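PDB 4MLG: beta-xylosidase from Uncultured organism, which catalyses the hydrolysis of beta-1,4-linked xylo-oligosaccharides, probably releasing xylose units from their non-reducing ends. Local coordinates for residues 19-23 and 24-28; 195-198 and 199-202; 309-312 and 313-317. One frame throughout, in Å; residues are numbered along the deposited sequence.

Interaction 1 (19-23 and 24-28); sequences HVFND and KLYIY
F21 and Y26 meet on one side of a tight beta hairpin, part of a blade in the beta-propeller, whose strands 18-21 and 24-32 are joined by a type I' turn. N22 and D23 both take left-handed helical backbone angles at the turn, so the chain reverses at once and F21 and K24 bond in both directions: F21 N donates to K24 O at 2.7 Å, and K24 N donates back to F21 O. One step along, V20 and L25 form a non-hydrogen-bonded pair; beyond them H19 and Y26 close a second reciprocal pair.

The F21 side chain illustrates how a hairpin residue can serve as a hub. Its CB rests against the Y26 ring, with F21 CB 3.6 Å from Y26 CD2. With chi1 at -64°, CG lies opposite the carbonyl carbon, and the ring is carried over toward Y26 and Y28. F21 CD2 then sits 3.8 Å from Y26 CD2, the tyrosine carbon approaching near the plane of the phenylalanine ring; the two ring planes are inclined at 40° and cross obliquely. Farther out, F21 CE2 lies 4.0 Å from Y28 CE2 and 3.6 Å from Y28 OH. That hydroxyl is hydrogen-bonded to P118 O, which probably helps to position the edge of Y28 that F21 meets, while Y95 meets F21 edge-to-face.

Other ends reach beyond the hairpin. K24 curls away to a salt bridge with D57, and H19, whose side chain lies about 8 Å from the bound calcium, bonds through NE2 to D87. V20 and L25, on the other face, pack on V278 and F280. F21 O also lies beside the tyrosine, in the plane of the Y26 ring at its edge, 3.2 Å from Y26 CE2.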
loop_
_atom_site.group_PDB
_atom_site.type_symbol
_atom_site.label_atom_id
_atom_site.label_comp_id
_atom_site.label_asym_id
_atom_site.label_seq_id
_atom_site.Cartn_x
_atom_site.Cartn_y
_atom_site.Cartn_z
ATOM N N HIS A 19 5.400 -3.588 29.290
ATOM C CA HIS A 19 5.640 -5.025 29.316
ATOM C C HIS A 19 6.629 -5.357 30.422
ATOM O O HIS A 19 7.425 -4.510 30.829
ATOM C CB HIS A 19 6.197 -5.504 27.975
ATOM C CG HIS A 19 5.225 -5.397 26.841
ATOM N ND1 HIS A 19 4.538 -6.484 26.346
ATOM C CD2 HIS A 19 4.830 -4.334 26.104
ATOM C CE1 HIS A 19 3.758 -6.093 25.354
ATOM N NE2 HIS A 19 3.917 -4.793 25.187
ATOM N N VAL A 20 6.581 -6.594 30.903
ATOM C CA VAL A 20 7.503 -7.041 31.938
ATOM C C VAL A 20 8.566 -7.969 31.361
ATOM O O VAL A 20 8.280 -9.111 30.996
ATOM C CB VAL A 20 6.767 -7.755 33.083
ATOM C CG1 VAL A 20 7.739 -8.097 34.199
ATOM C CG2 VAL A 20 5.640 -6.883 33.608
ATOM N N PHE A 21 9.793 -7.467 31.280
ATOM C CA PHE A 21 10.911 -8.240 30.757
ATOM C C PHE A 21 12.022 -8.312 31.797
ATOM O O PHE A 21 12.453 -7.284 32.317
ATOM C CB PHE A 21 11.445 -7.598 29.475
ATOM C CG PHE A 21 10.456 -7.585 28.343
ATOM C CD1 PHE A 21 9.676 -8.699 28.073
ATOM C CD2 PHE A 21 10.305 -6.458 27.554
ATOM C CE1 PHE A 21 8.766 -8.688 27.029
ATOM C CE2 PHE A 21 9.397 -6.440 26.510
ATOM C CZ PHE A 21 8.626 -7.557 26.247
ATOM N N ASN A 22 12.478 -9.527 32.093
ATOM C CA ASN A 22 13.551 -9.746 33.060
ATOM C C ASN A 22 13.262 -9.119 34.422
ATOM O O ASN A 22 14.129 -8.472 35.011
ATOM C CB ASN A 22 14.889 -9.229 32.518
ATOM C CG ASN A 22 15.328 -9.949 31.255
ATOM O OD1 ASN A 22 15.057 -11.136 31.079
ATOM N ND2 ASN A 22 16.011 -9.231 30.370
ATOM N N ASP A 23 12.033 -9.308 34.901
ATOM C CA ASP A 23 11.570 -8.741 36.171
ATOM C C ASP A 23 11.646 -7.215 36.209
ATOM O O ASP A 23 11.610 -6.605 37.278
ATOM C CB ASP A 23 12.322 -9.353 37.357
ATOM C CG ASP A 23 12.118 -10.850 37.461
ATOM O OD1 ASP A 23 11.185 -11.368 36.810
ATOM O OD2 ASP A 23 12.885 -11.505 38.195
ATOM N N LYS A 24 11.751 -6.610 35.030
ATOM C CA LYS A 24 11.752 -5.162 34.889
ATOM C C LYS A 24 10.562 -4.748 34.039
ATOM O O LYS A 24 10.131 -5.494 33.161
ATOM C CB LYS A 24 13.047 -4.688 34.227
ATOM C CG LYS A 24 14.228 -4.545 35.170
ATOM C CD LYS A 24 15.487 -4.165 34.405
ATOM C CE LYS A 24 16.430 -3.336 35.261
ATOM N NZ LYS A 24 15.840 -2.009 35.595
ATOM N N LEU A 25 10.029 -3.560 34.299
ATOM C CA LEU A 25 8.913 -3.051 33.514
ATOM C C LEU A 25 9.399 -2.073 32.451
ATOM O O LEU A 25 9.880 -0.987 32.769
ATOM C CB LEU A 25 7.877 -2.382 34.420
ATOM C CG LEU A 25 6.669 -1.761 33.716
ATOM C CD1 LEU A 25 5.382 -2.148 34.425
ATOM C CD2 LEU A 25 6.811 -0.247 33.648
ATOM N N TYR A 26 9.274 -2.467 31.189
ATOM C CA TYR A 26 9.674 -1.606 30.081
ATOM C C TYR A 26 8.465 -0.920 29.460
ATOM O O TYR A 26 7.391 -1.513 29.348
ATOM C CB TYR A 26 10.428 -2.406 29.016
ATOM C CG TYR A 26 11.770 -2.936 29.471
ATOM C CD1 TYR A 26 12.943 -2.248 29.187
ATOM C CD2 TYR A 26 11.863 -4.126 30.182
ATOM C CE1 TYR A 26 14.172 -2.730 29.600
ATOM C CE2 TYR A 26 13.088 -4.615 30.599
ATOM C CZ TYR A 26 14.238 -3.914 30.306
ATOM O OH TYR A 26 15.459 -4.399 30.718
ATOM N N ILE A 27 8.642 0.334 29.061
ATOM C CA ILE A 27 7.577 1.080 28.404
ATOM C C ILE A 27 8.009 1.485 26.999
ATOM O O ILE A 27 9.148 1.901 26.788
ATOM C CB ILE A 27 7.190 2.338 29.200
ATOM C CG1 ILE A 27 7.080 2.014 30.691
ATOM C CG2 ILE A 27 5.884 2.916 28.678
ATOM C CD1 ILE A 27 6.732 3.206 31.550
ATOM N N TYR A 28 7.099 1.357 26.040
ATOM C CA TYR A 28 7.385 1.727 24.660
ATOM C C TYR A 28 6.376 2.752 24.156
ATOM O O TYR A 28 5.418 2.403 23.466
ATOM C CB TYR A 28 7.380 0.486 23.765
ATOM C CG TYR A 28 8.362 -0.577 24.203
ATOM C CD1 TYR A 28 9.687 -0.535 23.789
ATOM C CD2 TYR A 28 7.967 -1.617 25.036
ATOM C CE1 TYR A 28 10.590 -1.502 24.187
ATOM C CE2 TYR A 28 8.864 -2.589 25.439
ATOM C CZ TYR A 28 10.175 -2.525 25.011
ATOM O OH TYR A 28 11.076 -3.486 25.406
#

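Interaction 2 (195-198 and 199-202); sequences FAEE and PRDL
E197 OE2 has three polar partners: R200 NH2 donates to it at 3.1 Å, the hydroxyl of Y255 is hydrogen-bonded to it, and R187 N adds a weak bond. Its twin, E197 OE1, takes the same R200 NH2 at 2.6 Å, so this salt bridge is a fork with both carboxylate oxygens converging on NH2, rather than a pair of parallel bonds. R200 NE stays too far from the carboxylate to bond, 3.7 Å from E197 OE2. Both oxygens are met on their syn sides by a donor tilted out of the carboxylate plane, by 26° at OE2. The two flat groups are turned 58° against each other, although E197 CD itself lies in the guanidinium plane, at its edge.

The torsions help to explain the meeting. E197 places CG between its backbone N and carbonyl carbon (chi1 63°), then runs straight to the carboxylate; R200 starts in the same way and bends at chi3; the two side chains cross at about a right angle. With three groups on OE2, the carboxylate is probably well fixed and its negative charge partly offset by the arginine.

A second, apolar contact lies nearby. P199 CG touches the F195 ring, 4.0 Å from F195 CE2. V186 of strand 184-188 touches both residues; M149 also touches F195, and F151 touches P199.

The backbone pairing here is irregular: bonds join A196 to R187 and R200 to V185, with three residues between on one side and one on the other. The end of the loop, 195-198, thus bows alongside strand 184-188 before the chain settles antiparallel to it as strand 200-205, which has strand 258-265 as its parallel neighbour on the other side.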
loop_
_atom_site.group_PDB
_atom_site.type_symbol
_atom_site.label_atom_id
_atom_site.label_comp_id
_atom_site.label_asym_id
_atom_site.label_seq_id
_atom_site.Cartn_x
_atom_site.Cartn_y
_atom_site.Cartn_z
ATOM N N PHE A 195 2.189 -12.025 8.554
ATOM C CA PHE A 195 0.938 -12.594 9.041
ATOM C C PHE A 195 0.888 -14.076 8.689
ATOM O O PHE A 195 1.417 -14.493 7.661
ATOM C CB PHE A 195 -0.262 -11.873 8.421
ATOM C CG PHE A 195 -0.387 -10.429 8.824
ATOM C CD1 PHE A 195 0.252 -9.947 9.958
ATOM C CD2 PHE A 195 -1.151 -9.552 8.069
ATOM C CE1 PHE A 195 0.136 -8.613 10.328
ATOM C CE2 PHE A 195 -1.273 -8.220 8.434
ATOM C CZ PHE A 195 -0.629 -7.750 9.563
ATOM N N ALA A 196 0.258 -14.872 9.546
ATOM C CA ALA A 196 0.110 -16.301 9.285
ATOM C C ALA A 196 -1.210 -16.579 8.575
ATOM O O ALA A 196 -1.404 -17.644 7.990
ATOM C CB ALA A 196 0.192 -17.090 10.582
ATOM N N GLU A 197 -2.113 -15.607 8.634
ATOM C CA GLU A 197 -3.441 -15.747 8.052
ATOM C C GLU A 197 -3.978 -14.379 7.658
ATOM O O GLU A 197 -3.284 -13.371 7.785
ATOM C CB GLU A 197 -4.392 -16.390 9.062
ATOM C CG GLU A 197 -4.594 -15.549 10.314
ATOM C CD GLU A 197 -5.590 -16.156 11.278
ATOM O OE1 GLU A 197 -6.081 -17.270 11.003
ATOM O OE2 GLU A 197 -5.883 -15.515 12.310
ATOM N N GLU A 198 -5.217 -14.347 7.181
ATOM C CA GLU A 198 -5.874 -13.084 6.872
ATOM C C GLU A 198 -6.514 -12.503 8.126
ATOM O O GLU A 198 -7.173 -13.222 8.878
ATOM C CB GLU A 198 -6.938 -13.267 5.789
ATOM C CG GLU A 198 -6.396 -13.619 4.416
ATOM C CD GLU A 198 -7.407 -13.364 3.315
ATOM O OE1 GLU A 198 -7.963 -12.246 3.266
ATOM O OE2 GLU A 198 -7.650 -14.281 2.503
ATOM N N PRO A 199 -6.315 -11.198 8.357
ATOM C CA PRO A 199 -6.947 -10.498 9.481
ATOM C C PRO A 199 -8.467 -10.571 9.396
ATOM O O PRO A 199 -9.016 -10.719 8.304
ATOM C CB PRO A 199 -6.479 -9.053 9.297
ATOM C CG PRO A 199 -5.199 -9.166 8.540
ATOM C CD PRO A 199 -5.393 -10.325 7.610
ATOM N N ARG A 200 -9.136 -10.472 10.539
ATOM C CA ARG A 200 -10.590 -10.552 10.578
ATOM C C ARG A 200 -11.167 -9.651 11.664
ATOM O O ARG A 200 -10.446 -9.190 12.548
ATOM C CB ARG A 200 -11.041 -12.000 10.787
ATOM C CG ARG A 200 -10.269 -12.745 11.865
ATOM C CD ARG A 200 -10.693 -14.202 11.944
ATOM N NE ARG A 200 -9.548 -15.107 11.908
ATOM C CZ ARG A 200 -9.631 -16.427 12.030
ATOM N NH1 ARG A 200 -10.811 -17.007 12.203
ATOM N NH2 ARG A 200 -8.534 -17.170 11.984
ATOM N N ASP A 201 -12.469 -9.399 11.582
ATOM C CA ASP A 201 -13.151 -8.567 12.566
ATOM C C ASP A 201 -13.080 -9.167 13.965
ATOM O O ASP A 201 -13.385 -10.346 14.162
ATOM C CB ASP A 201 -14.620 -8.363 12.177
ATOM C CG ASP A 201 -14.791 -7.417 11.005
ATOM O OD1 ASP A 201 -13.945 -6.514 10.840
ATOM O OD2 ASP A 201 -15.777 -7.569 10.254
ATOM N N LEU A 202 -12.663 -8.353 14.930
ATOM C CA LEU A 202 -12.806 -8.706 16.333
ATOM C C LEU A 202 -14.114 -8.099 16.809
ATOM O O LEU A 202 -14.150 -6.947 17.243
ATOM C CB LEU A 202 -11.649 -8.160 17.168
ATOM C CG LEU A 202 -11.670 -8.614 18.631
ATOM C CD1 LEU A 202 -11.222 -10.066 18.749
ATOM C CD2 LEU A 202 -10.821 -7.708 19.508
#

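Interaction 3 (309-312 and 313-317); sequences KYNP and DGSIQ
N311 turns its CG opposite its own carbonyl carbon (chi1 -69°), which swings the amide across to the returning chain, while S315 tucks OG between its backbone N and carbonyl carbon (chi1 62°) to meet it. N311 ND2 donates to S315 OG at 3.1 Å, the hydroxyl lying in the amide plane. On the other end of the same amide, N311 OD1 accepts Q317 NE2 at 3.0 Å, from a donor tilted off the carbonyl plane. Because each end is engaged, the amide of N311 is probably held against flipping. S315 OG in turn donates to D313 OD1 at 2.7 Å, on its syn lone pair, so a polar chain runs Q317, N311, S315, D313.

The backbone forms a short hairpin-like loop, with one bridge between Y310 and I316, closed by a type I turn from N311 to G314 with a G1 bulge. N311 O receives G314 N, and N311 N donates to S315 O at 2.7 Å; G314, with phi at 100°, supplies the left-handed step this bulge uses. Q317 N then donates to K309 O, and Q317 OE1 rests 3.5 Å from K309 CB.

Y310 and I316 lie side by side on the opposite face of the loop from the N311 amide, pointing the same way, with Y310 CE1 3.8 Å from I316 CG1. The Y310 ring stacks with Y230 and makes an edge-to-face contact with W284. Two tyrosine hydroxyls hold the returning arm to neighbouring strands: Y235 OH bonds to G314 O, and Y248 OH to I316 N.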
loop_
_atom_site.group_PDB
_atom_site.type_symbol
_atom_site.label_atom_id
_atom_site.label_comp_id
_atom_site.label_asym_id
_atom_site.label_seq_id
_atom_site.Cartn_x
_atom_site.Cartn_y
_atom_site.Cartn_z
ATOM N N LYS A 309 -7.530 -1.668 39.692
ATOM C CA LYS A 309 -8.053 -2.661 40.623
ATOM C C LYS A 309 -9.297 -3.354 40.077
ATOM O O LYS A 309 -10.104 -2.741 39.377
ATOM C CB LYS A 309 -8.355 -2.019 41.979
ATOM C CG LYS A 309 -7.124 -1.491 42.697
ATOM C CD LYS A 309 -7.492 -0.843 44.021
ATOM C CE LYS A 309 -6.257 -0.339 44.749
ATOM N NZ LYS A 309 -6.607 0.342 46.026
ATOM N N TYR A 310 -9.444 -4.633 40.402
ATOM C CA TYR A 310 -10.575 -5.418 39.921
ATOM C C TYR A 310 -11.596 -5.673 41.021
ATOM O O TYR A 310 -11.254 -5.727 42.204
ATOM C CB TYR A 310 -10.103 -6.762 39.360
ATOM C CG TYR A 310 -9.155 -6.665 38.186
ATOM C CD1 TYR A 310 -9.634 -6.528 36.890
ATOM C CD2 TYR A 310 -7.780 -6.726 38.375
ATOM C CE1 TYR A 310 -8.769 -6.446 35.815
ATOM C CE2 TYR A 310 -6.909 -6.645 37.306
ATOM C CZ TYR A 310 -7.407 -6.505 36.030
ATOM O OH TYR A 310 -6.539 -6.423 34.965
ATOM N N ASN A 311 -12.851 -5.828 40.619
ATOM C CA ASN A 311 -13.897 -6.271 41.525
ATOM C C ASN A 311 -13.995 -7.790 41.468
ATOM O O ASN A 311 -13.703 -8.388 40.432
ATOM C CB ASN A 311 -15.233 -5.628 41.153
ATOM C CG ASN A 311 -15.251 -4.137 41.415
ATOM O OD1 ASN A 311 -14.763 -3.671 42.445
ATOM N ND2 ASN A 311 -15.810 -3.378 40.480
ATOM N N PRO A 312 -14.395 -8.422 42.584
ATOM C CA PRO A 312 -14.487 -9.884 42.683
ATOM C C PRO A 312 -15.313 -10.536 41.571
ATOM O O PRO A 312 -15.113 -11.717 41.286
ATOM C CB PRO A 312 -15.164 -10.094 44.038
ATOM C CG PRO A 312 -14.744 -8.915 44.838
ATOM C CD PRO A 312 -14.699 -7.767 43.870
ATOM N N ASP A 313 -16.216 -9.783 40.948
ATOM C CA ASP A 313 -17.020 -10.320 39.854
ATOM C C ASP A 313 -16.298 -10.214 38.508
ATOM O O ASP A 313 -16.861 -10.551 37.466
ATOM C CB ASP A 313 -18.389 -9.633 39.786
ATOM C CG ASP A 313 -18.314 -8.228 39.219
ATOM O OD1 ASP A 313 -17.353 -7.501 39.546
ATOM O OD2 ASP A 313 -19.218 -7.852 38.444
ATOM N N GLY A 314 -15.054 -9.745 38.539
ATOM C CA GLY A 314 -14.238 -9.668 37.339
ATOM C C GLY A 314 -14.169 -8.287 36.713
ATOM O O GLY A 314 -13.259 -7.996 35.937
ATOM N N SER A 315 -15.131 -7.434 37.050
ATOM C CA SER A 315 -15.191 -6.088 36.490
ATOM C C SER A 315 -14.023 -5.222 36.960
ATOM O O SER A 315 -13.395 -5.509 37.981
ATOM C CB SER A 315 -16.521 -5.420 36.844
ATOM O OG SER A 315 -16.668 -5.281 38.246
ATOM N N ILE A 316 -13.736 -4.165 36.206
ATOM C CA ILE A 316 -12.649 -3.250 36.536
ATOM C C ILE A 316 -13.191 -1.977 37.180
ATOM O O ILE A 316 -14.121 -1.358 36.660
ATOM C CB ILE A 316 -11.841 -2.863 35.279
ATOM C CG1 ILE A 316 -11.423 -4.113 34.502
ATOM C CG2 ILE A 316 -10.622 -2.034 35.655
ATOM C CD1 ILE A 316 -10.690 -3.810 33.210
ATOM N N GLN A 317 -12.611 -1.588 38.313
ATOM C CA GLN A 317 -13.000 -0.350 38.979
ATOM C C GLN A 317 -12.610 0.852 38.123
ATOM O O GLN A 317 -11.434 1.039 37.811
ATOM C CB GLN A 317 -12.359 -0.246 40.366
ATOM C CG GLN A 317 -12.853 -1.284 41.363
ATOM C CD GLN A 317 -12.206 -1.141 42.729
ATOM O OE1 GLN A 317 -11.262 -0.370 42.906
ATOM N NE2 GLN A 317 -12.714 -1.887 43.703
#

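From the N terminus, interaction 1 comes first, closing the two-residue turn between adjacent strands 18-21 and 24-32 of one sheet. Interaction 2 follows far along the chain, where the loop after strand 184-188 leads into strand 200-205 of the mixed sheet. Interaction 3 closes last, a hairpin-like surface loop following strand 302-308; it meets tyrosines of strands 233-239 and 246-251, which belong to the same mixed sheet that interaction 2 enters. Each is complete before the next begins, so none nests in or crosses another, and none touches: nearest atoms are about 16 Å apart between interactions 1 and 2, and about 12 Å between 1 and 3.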